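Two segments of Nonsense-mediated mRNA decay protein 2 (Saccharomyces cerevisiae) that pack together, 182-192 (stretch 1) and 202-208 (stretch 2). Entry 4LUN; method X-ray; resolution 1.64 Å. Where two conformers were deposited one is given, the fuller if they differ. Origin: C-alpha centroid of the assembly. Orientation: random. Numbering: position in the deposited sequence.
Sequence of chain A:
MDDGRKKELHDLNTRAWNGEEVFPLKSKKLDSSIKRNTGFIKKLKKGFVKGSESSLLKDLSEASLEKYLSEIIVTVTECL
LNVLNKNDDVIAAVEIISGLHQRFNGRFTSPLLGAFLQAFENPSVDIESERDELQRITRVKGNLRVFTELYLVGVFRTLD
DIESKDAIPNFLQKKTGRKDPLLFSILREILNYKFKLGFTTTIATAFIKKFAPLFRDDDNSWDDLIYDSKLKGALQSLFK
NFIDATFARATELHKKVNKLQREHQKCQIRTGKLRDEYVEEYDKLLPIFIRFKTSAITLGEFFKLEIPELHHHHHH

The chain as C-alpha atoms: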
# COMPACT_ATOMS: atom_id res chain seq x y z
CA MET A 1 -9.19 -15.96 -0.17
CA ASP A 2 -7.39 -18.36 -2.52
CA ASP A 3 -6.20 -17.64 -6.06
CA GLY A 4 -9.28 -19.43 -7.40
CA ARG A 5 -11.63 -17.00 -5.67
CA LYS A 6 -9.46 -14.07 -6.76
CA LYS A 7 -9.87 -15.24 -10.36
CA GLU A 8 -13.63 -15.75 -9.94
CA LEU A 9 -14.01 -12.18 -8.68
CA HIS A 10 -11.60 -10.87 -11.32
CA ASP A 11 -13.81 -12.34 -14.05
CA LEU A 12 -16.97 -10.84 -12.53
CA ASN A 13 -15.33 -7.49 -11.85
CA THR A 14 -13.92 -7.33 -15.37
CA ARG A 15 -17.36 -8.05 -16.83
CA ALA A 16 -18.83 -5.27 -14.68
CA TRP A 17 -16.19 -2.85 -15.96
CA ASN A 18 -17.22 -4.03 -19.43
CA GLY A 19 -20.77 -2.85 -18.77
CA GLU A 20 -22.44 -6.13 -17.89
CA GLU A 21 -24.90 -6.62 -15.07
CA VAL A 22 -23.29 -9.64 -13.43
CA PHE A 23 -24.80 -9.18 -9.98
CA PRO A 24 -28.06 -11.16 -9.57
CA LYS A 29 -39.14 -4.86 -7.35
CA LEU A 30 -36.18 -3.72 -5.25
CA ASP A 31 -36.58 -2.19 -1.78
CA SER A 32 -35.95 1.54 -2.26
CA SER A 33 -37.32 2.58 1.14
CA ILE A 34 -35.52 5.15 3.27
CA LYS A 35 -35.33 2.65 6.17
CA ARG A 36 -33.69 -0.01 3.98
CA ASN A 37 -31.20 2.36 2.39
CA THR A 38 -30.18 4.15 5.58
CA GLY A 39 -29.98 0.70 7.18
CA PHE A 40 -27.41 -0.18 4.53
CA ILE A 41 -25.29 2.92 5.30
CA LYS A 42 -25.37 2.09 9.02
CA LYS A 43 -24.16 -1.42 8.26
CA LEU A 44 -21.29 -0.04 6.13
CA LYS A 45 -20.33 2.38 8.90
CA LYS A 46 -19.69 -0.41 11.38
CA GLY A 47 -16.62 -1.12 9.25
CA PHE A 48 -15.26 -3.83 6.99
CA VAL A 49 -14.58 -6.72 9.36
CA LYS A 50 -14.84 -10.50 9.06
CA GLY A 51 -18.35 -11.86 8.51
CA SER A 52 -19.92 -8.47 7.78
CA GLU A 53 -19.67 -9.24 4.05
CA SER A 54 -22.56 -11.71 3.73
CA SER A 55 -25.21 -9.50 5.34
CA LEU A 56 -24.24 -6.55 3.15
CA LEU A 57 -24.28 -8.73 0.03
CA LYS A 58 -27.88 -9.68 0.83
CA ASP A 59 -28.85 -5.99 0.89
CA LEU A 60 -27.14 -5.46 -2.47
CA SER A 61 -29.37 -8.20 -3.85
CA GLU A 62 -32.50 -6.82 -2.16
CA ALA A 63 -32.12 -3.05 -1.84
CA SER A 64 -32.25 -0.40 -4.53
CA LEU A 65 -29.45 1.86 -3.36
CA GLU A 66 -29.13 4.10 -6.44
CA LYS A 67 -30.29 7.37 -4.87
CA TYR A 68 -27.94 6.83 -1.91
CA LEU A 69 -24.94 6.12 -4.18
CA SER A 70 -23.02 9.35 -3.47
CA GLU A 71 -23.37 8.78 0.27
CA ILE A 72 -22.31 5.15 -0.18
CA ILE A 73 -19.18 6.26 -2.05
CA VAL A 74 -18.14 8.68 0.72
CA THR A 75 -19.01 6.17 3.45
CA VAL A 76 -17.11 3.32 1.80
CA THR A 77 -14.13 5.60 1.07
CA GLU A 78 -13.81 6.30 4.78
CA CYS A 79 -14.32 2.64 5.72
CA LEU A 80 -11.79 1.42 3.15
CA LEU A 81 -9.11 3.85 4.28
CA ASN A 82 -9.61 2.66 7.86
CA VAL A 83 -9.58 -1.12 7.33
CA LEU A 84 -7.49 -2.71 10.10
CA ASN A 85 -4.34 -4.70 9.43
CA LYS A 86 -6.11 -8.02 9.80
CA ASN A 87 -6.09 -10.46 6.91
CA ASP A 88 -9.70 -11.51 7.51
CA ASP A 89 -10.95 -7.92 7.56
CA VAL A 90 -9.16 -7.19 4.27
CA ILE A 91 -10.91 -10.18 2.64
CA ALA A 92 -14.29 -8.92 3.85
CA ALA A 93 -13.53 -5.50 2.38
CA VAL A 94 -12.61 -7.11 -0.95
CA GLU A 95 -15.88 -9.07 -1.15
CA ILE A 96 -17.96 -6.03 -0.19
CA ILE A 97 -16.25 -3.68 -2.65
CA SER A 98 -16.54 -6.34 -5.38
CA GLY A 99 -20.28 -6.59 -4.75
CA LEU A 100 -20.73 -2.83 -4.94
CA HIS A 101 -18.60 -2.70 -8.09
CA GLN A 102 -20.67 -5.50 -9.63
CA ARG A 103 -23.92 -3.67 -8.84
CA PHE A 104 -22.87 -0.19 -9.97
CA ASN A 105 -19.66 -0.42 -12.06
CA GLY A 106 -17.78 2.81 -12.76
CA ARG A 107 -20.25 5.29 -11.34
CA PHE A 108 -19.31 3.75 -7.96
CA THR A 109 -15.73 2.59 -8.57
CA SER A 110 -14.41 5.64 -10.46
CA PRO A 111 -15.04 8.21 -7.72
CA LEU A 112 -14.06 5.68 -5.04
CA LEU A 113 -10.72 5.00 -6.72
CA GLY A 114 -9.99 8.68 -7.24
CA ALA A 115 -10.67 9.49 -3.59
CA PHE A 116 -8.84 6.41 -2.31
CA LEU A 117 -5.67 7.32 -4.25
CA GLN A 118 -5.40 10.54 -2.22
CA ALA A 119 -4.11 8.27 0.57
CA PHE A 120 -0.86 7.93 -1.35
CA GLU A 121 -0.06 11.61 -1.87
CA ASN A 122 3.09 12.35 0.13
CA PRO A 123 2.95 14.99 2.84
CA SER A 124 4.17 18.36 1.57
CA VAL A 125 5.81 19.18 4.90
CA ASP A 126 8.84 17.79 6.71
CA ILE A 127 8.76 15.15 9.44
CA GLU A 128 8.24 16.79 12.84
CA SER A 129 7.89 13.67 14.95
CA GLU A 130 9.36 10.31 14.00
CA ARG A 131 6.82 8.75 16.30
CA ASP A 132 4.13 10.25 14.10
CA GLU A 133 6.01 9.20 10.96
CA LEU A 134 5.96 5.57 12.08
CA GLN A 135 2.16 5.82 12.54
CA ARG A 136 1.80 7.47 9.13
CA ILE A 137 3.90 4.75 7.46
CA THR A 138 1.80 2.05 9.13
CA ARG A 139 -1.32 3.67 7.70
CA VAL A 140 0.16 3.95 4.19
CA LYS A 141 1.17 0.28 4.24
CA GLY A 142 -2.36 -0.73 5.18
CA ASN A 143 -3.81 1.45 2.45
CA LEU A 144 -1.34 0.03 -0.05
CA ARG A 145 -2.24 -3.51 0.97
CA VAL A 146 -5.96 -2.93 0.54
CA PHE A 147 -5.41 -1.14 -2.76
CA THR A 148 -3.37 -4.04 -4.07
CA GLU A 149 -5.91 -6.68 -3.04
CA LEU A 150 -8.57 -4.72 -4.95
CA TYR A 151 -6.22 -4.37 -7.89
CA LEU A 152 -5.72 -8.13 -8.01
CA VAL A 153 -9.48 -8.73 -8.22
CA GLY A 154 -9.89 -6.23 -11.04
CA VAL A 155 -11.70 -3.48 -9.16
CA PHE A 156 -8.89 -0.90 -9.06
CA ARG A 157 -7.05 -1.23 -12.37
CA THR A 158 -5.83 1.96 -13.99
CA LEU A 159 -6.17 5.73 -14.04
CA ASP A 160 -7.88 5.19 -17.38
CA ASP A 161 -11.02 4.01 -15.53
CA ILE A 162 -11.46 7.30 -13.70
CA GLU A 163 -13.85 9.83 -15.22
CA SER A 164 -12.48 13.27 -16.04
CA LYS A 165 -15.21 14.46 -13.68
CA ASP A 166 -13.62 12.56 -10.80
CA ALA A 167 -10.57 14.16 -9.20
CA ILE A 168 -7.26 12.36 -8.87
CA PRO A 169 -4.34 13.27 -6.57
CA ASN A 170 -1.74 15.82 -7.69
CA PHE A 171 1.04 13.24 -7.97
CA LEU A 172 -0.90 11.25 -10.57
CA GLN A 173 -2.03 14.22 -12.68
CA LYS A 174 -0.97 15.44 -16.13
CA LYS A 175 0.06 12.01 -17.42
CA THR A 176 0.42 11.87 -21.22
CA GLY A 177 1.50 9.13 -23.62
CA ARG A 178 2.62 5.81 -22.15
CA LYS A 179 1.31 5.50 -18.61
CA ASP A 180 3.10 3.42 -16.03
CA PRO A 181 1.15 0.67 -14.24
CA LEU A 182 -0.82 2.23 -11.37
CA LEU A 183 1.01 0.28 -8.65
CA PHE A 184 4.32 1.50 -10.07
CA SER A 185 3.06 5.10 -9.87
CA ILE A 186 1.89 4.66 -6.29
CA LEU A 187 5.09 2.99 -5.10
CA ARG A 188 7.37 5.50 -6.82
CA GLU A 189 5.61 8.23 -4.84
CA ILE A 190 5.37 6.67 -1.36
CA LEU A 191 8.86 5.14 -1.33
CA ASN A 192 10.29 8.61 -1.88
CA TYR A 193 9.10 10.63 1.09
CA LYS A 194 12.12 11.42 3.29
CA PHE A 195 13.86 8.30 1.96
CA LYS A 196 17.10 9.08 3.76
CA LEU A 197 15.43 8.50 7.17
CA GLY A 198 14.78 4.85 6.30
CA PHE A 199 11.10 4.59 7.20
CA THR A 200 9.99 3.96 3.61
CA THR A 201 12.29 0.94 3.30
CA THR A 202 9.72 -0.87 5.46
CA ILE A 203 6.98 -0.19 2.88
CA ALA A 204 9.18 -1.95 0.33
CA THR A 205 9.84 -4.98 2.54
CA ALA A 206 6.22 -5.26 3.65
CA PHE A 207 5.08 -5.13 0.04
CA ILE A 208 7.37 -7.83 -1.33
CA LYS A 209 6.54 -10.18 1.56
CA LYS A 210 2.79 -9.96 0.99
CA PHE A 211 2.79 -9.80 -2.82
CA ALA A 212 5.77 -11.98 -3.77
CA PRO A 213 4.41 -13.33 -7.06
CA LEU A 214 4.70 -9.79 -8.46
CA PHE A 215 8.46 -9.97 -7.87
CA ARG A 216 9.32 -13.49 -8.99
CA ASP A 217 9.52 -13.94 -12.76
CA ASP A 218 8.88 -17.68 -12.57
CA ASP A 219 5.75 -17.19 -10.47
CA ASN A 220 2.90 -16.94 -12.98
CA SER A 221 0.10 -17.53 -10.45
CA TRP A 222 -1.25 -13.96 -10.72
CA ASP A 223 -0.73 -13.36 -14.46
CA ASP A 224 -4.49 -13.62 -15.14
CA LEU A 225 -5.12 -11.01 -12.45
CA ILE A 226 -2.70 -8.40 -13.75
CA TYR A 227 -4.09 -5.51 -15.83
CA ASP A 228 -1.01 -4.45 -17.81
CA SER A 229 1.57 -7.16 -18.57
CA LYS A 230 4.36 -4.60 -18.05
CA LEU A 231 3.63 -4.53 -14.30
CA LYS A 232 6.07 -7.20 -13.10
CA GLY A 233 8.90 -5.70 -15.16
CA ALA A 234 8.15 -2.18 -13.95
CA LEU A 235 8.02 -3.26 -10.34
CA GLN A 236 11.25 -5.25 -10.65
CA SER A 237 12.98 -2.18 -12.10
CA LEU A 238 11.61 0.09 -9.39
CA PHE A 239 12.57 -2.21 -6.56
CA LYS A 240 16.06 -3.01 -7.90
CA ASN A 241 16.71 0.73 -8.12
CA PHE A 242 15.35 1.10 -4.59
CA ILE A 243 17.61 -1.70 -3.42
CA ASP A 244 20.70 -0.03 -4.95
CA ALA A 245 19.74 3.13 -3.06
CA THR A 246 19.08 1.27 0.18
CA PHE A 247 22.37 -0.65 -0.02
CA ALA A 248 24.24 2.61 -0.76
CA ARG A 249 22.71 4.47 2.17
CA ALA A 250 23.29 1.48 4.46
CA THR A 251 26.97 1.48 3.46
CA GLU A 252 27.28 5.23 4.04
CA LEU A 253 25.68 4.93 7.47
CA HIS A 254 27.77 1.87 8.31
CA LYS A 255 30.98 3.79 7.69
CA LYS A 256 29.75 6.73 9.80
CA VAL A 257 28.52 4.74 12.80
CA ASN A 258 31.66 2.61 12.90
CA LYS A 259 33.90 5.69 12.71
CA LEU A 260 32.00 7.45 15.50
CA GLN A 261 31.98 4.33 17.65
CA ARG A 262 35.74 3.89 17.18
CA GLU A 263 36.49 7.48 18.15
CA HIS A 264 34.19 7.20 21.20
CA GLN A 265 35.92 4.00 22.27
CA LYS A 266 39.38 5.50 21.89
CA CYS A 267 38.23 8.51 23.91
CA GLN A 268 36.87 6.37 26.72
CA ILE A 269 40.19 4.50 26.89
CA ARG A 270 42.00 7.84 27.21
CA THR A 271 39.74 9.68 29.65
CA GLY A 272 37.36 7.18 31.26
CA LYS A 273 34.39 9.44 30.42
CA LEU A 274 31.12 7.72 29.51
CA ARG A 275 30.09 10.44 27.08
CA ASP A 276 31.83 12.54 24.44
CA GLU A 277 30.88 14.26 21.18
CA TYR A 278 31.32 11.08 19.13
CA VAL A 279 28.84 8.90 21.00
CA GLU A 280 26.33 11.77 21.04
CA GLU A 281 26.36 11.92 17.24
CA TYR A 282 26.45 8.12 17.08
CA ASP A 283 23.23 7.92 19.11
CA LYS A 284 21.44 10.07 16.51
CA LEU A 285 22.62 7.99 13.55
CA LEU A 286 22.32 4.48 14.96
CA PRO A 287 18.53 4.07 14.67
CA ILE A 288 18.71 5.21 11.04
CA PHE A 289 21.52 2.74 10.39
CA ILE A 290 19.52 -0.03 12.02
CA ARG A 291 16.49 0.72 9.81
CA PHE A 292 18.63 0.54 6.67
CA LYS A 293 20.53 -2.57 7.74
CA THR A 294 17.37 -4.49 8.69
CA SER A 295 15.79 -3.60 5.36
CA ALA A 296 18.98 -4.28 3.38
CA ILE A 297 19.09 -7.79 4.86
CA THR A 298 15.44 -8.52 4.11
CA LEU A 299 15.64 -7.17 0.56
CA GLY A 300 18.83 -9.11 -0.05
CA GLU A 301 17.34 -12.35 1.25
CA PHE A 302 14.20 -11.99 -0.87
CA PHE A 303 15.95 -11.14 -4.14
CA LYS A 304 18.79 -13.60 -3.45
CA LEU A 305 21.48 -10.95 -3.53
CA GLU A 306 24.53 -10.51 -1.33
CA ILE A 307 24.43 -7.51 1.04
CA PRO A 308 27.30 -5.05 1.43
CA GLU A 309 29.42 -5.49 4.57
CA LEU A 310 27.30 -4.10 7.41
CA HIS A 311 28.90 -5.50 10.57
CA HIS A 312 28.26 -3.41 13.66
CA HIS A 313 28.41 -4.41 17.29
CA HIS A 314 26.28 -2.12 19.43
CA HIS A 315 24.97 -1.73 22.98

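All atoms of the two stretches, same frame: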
# COMPACT_ATOMS: atom_id res chain seq x y z
N LEU A 182 -0.39 1.40 -12.50
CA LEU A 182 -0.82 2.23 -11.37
C LEU A 182 -0.06 1.93 -10.08
O LEU A 182 0.32 2.85 -9.34
CB LEU A 182 -2.32 2.10 -11.15
CG LEU A 182 -2.97 3.00 -10.09
CD1 LEU A 182 -2.49 4.44 -10.21
CD2 LEU A 182 -4.50 2.94 -10.21
N LEU A 183 0.19 0.64 -9.82
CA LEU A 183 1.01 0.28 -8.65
C LEU A 183 2.41 0.86 -8.72
O LEU A 183 2.95 1.24 -7.69
CB LEU A 183 1.10 -1.24 -8.47
CG LEU A 183 -0.10 -1.90 -7.82
CD1 LEU A 183 -0.03 -3.42 -8.01
CD2 LEU A 183 -0.13 -1.55 -6.32
N PHE A 184 3.00 0.91 -9.91
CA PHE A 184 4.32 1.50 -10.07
C PHE A 184 4.27 2.99 -9.68
O PHE A 184 5.14 3.48 -8.95
CB PHE A 184 4.81 1.31 -11.53
CG PHE A 184 6.10 2.03 -11.85
CD1 PHE A 184 7.32 1.37 -11.79
CD2 PHE A 184 6.09 3.37 -12.24
CE1 PHE A 184 8.50 2.03 -12.11
CE2 PHE A 184 7.27 4.03 -12.54
CZ PHE A 184 8.47 3.36 -12.48
N SER A 185 3.23 3.67 -10.14
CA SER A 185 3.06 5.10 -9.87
C SER A 185 2.91 5.36 -8.38
O SER A 185 3.56 6.26 -7.82
CB SER A 185 1.87 5.68 -10.64
OG SER A 185 2.11 5.63 -12.03
N ILE A 186 2.08 4.55 -7.74
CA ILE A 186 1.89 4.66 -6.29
C ILE A 186 3.19 4.41 -5.51
O ILE A 186 3.56 5.16 -4.60
CB ILE A 186 0.80 3.67 -5.85
CG1 ILE A 186 -0.56 4.13 -6.38
CG2 ILE A 186 0.72 3.55 -4.31
CD1 ILE A 186 -1.63 3.04 -6.30
N LEU A 187 3.88 3.32 -5.84
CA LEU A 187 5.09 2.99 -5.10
C LEU A 187 6.21 4.00 -5.33
O LEU A 187 6.96 4.33 -4.41
CB LEU A 187 5.54 1.57 -5.40
CG LEU A 187 4.71 0.54 -4.65
CD1 LEU A 187 4.73 -0.82 -5.34
CD2 LEU A 187 5.27 0.45 -3.24
N ARG A 188 6.33 4.50 -6.56
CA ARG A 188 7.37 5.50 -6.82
C ARG A 188 7.18 6.76 -5.97
O ARG A 188 8.15 7.42 -5.57
CB ARG A 188 7.44 5.88 -8.30
CG ARG A 188 8.75 6.60 -8.62
CD ARG A 188 9.22 6.30 -10.02
NE ARG A 188 8.55 7.13 -11.01
CZ ARG A 188 9.00 7.34 -12.24
NH1 ARG A 188 10.13 6.77 -12.63
NH2 ARG A 188 8.32 8.11 -13.07
N GLU A 189 5.92 7.10 -5.71
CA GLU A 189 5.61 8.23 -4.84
C GLU A 189 5.93 7.92 -3.37
O GLU A 189 6.74 8.59 -2.76
CB GLU A 189 4.13 8.66 -5.00
CG GLU A 189 3.62 9.68 -3.95
CD GLU A 189 3.98 11.13 -4.27
OE1 GLU A 189 4.79 11.35 -5.19
OE2 GLU A 189 3.44 12.05 -3.60
N ILE A 190 5.29 6.89 -2.81
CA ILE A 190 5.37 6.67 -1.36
C ILE A 190 6.75 6.20 -0.88
O ILE A 190 7.12 6.45 0.27
CB ILE A 190 4.23 5.75 -0.85
CG1 ILE A 190 4.38 4.32 -1.39
CG2 ILE A 190 2.86 6.37 -1.20
CD1 ILE A 190 3.19 3.42 -1.00
N LEU A 191 7.53 5.56 -1.74
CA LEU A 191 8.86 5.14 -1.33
C LEU A 191 9.81 6.32 -1.22
O LEU A 191 10.90 6.18 -0.65
CB LEU A 191 9.42 4.11 -2.30
CG LEU A 191 8.70 2.77 -2.28
CD1 LEU A 191 9.32 1.84 -3.31
CD2 LEU A 191 8.78 2.15 -0.90
N ASN A 192 9.39 7.46 -1.75
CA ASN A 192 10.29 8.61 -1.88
C ASN A 192 9.92 9.82 -1.02
O ASN A 192 10.20 10.96 -1.37
CB ASN A 192 10.44 9.00 -3.35
CG ASN A 192 11.31 8.03 -4.13
OD1 ASN A 192 12.53 8.03 -4.00
ND2 ASN A 192 10.68 7.18 -4.94
N THR A 202 10.66 0.12 4.93
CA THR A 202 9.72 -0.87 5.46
C THR A 202 8.44 -1.02 4.63
O THR A 202 7.75 -2.04 4.73
CB THR A 202 9.38 -0.63 6.95
OG1 THR A 202 8.47 0.48 7.08
CG2 THR A 202 10.66 -0.35 7.74
N ILE A 203 8.10 -0.03 3.82
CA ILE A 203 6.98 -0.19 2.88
C ILE A 203 7.42 -1.21 1.83
O ILE A 203 6.66 -2.10 1.42
CB ILE A 203 6.65 1.15 2.18
CG1 ILE A 203 6.19 2.21 3.17
CG2 ILE A 203 5.56 0.95 1.13
CD1 ILE A 203 6.11 3.60 2.52
N ALA A 204 8.67 -1.08 1.39
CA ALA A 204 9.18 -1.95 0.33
C ALA A 204 9.22 -3.39 0.81
O ALA A 204 8.80 -4.30 0.08
CB ALA A 204 10.56 -1.51 -0.08
N THR A 205 9.73 -3.61 2.02
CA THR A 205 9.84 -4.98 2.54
C THR A 205 8.47 -5.58 2.84
O THR A 205 8.23 -6.76 2.59
CB THR A 205 10.77 -5.08 3.77
OG1 THR A 205 10.29 -4.22 4.81
CG2 THR A 205 12.14 -4.64 3.39
N ALA A 206 7.57 -4.77 3.37
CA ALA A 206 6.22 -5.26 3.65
C ALA A 206 5.52 -5.65 2.36
O ALA A 206 4.75 -6.60 2.33
CB ALA A 206 5.40 -4.21 4.39
N PHE A 207 5.78 -4.89 1.30
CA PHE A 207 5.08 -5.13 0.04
C PHE A 207 5.55 -6.41 -0.64
O PHE A 207 4.74 -7.21 -1.11
CB PHE A 207 5.22 -3.93 -0.91
CG PHE A 207 4.32 -4.01 -2.12
CD1 PHE A 207 2.97 -3.73 -2.02
CD2 PHE A 207 4.83 -4.36 -3.35
CE1 PHE A 207 2.14 -3.81 -3.13
CE2 PHE A 207 4.02 -4.44 -4.47
CZ PHE A 207 2.66 -4.16 -4.36
N ILE A 208 6.86 -6.63 -0.67
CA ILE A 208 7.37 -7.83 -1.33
C ILE A 208 6.98 -9.09 -0.56
O ILE A 208 6.76 -10.13 -1.17
CB ILE A 208 8.90 -7.81 -1.54
CG1 ILE A 208 9.66 -7.85 -0.20
CG2 ILE A 208 9.31 -6.60 -2.39
CD1 ILE A 208 11.17 -7.75 -0.37

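Ile203 and Leu187 lie at the centre of the contact. Ile203 points toward stretch 1, and its branched side chain meets three residues there. Ile203 CG2 lies 4.4 Å from Leu187 CD2 and 4.0 Å from Ile190 CD1. Ile203 CB lies 3.9 Å from Leu191 CD2. The contact is made mainly by apolar side chains and buries 308 Å² in total.

Leu187 also reaches Phe207. Leu187 CD1 sits over one face of the Phe207 ring, 4.1 Å from the ring centroid, in a CH-pi contact. Phe207 has chi1 t and chi2 77°, and in this conformation one ring face meets Leu187 CD1. One turn earlier, Leu183 CD2 approaches Phe207 CZ at 4.3 Å. The two helices run roughly antiparallel, at 147°.

At the other end, Leu191 starts sideways, but its tip comes nearer. Leu191 CD2 lies 4.2 Å from Ala204 CB. Leu191 CD2 also lies 4.0 Å from Ala204 N; the short side chain of alanine adds little bulk here.

Polar residues lie outside the contact, and no hydrogen bond crosses between the stretches. Asn192 ND2 donates to Arg188 O at 2.6 Å, a bond within stretch 1. Arg188 and Asn192 are exposed, as suits their polar groups. Thr202 points away from stretch 1, and its OG1 is hydrogen-bonded elsewhere in the structure.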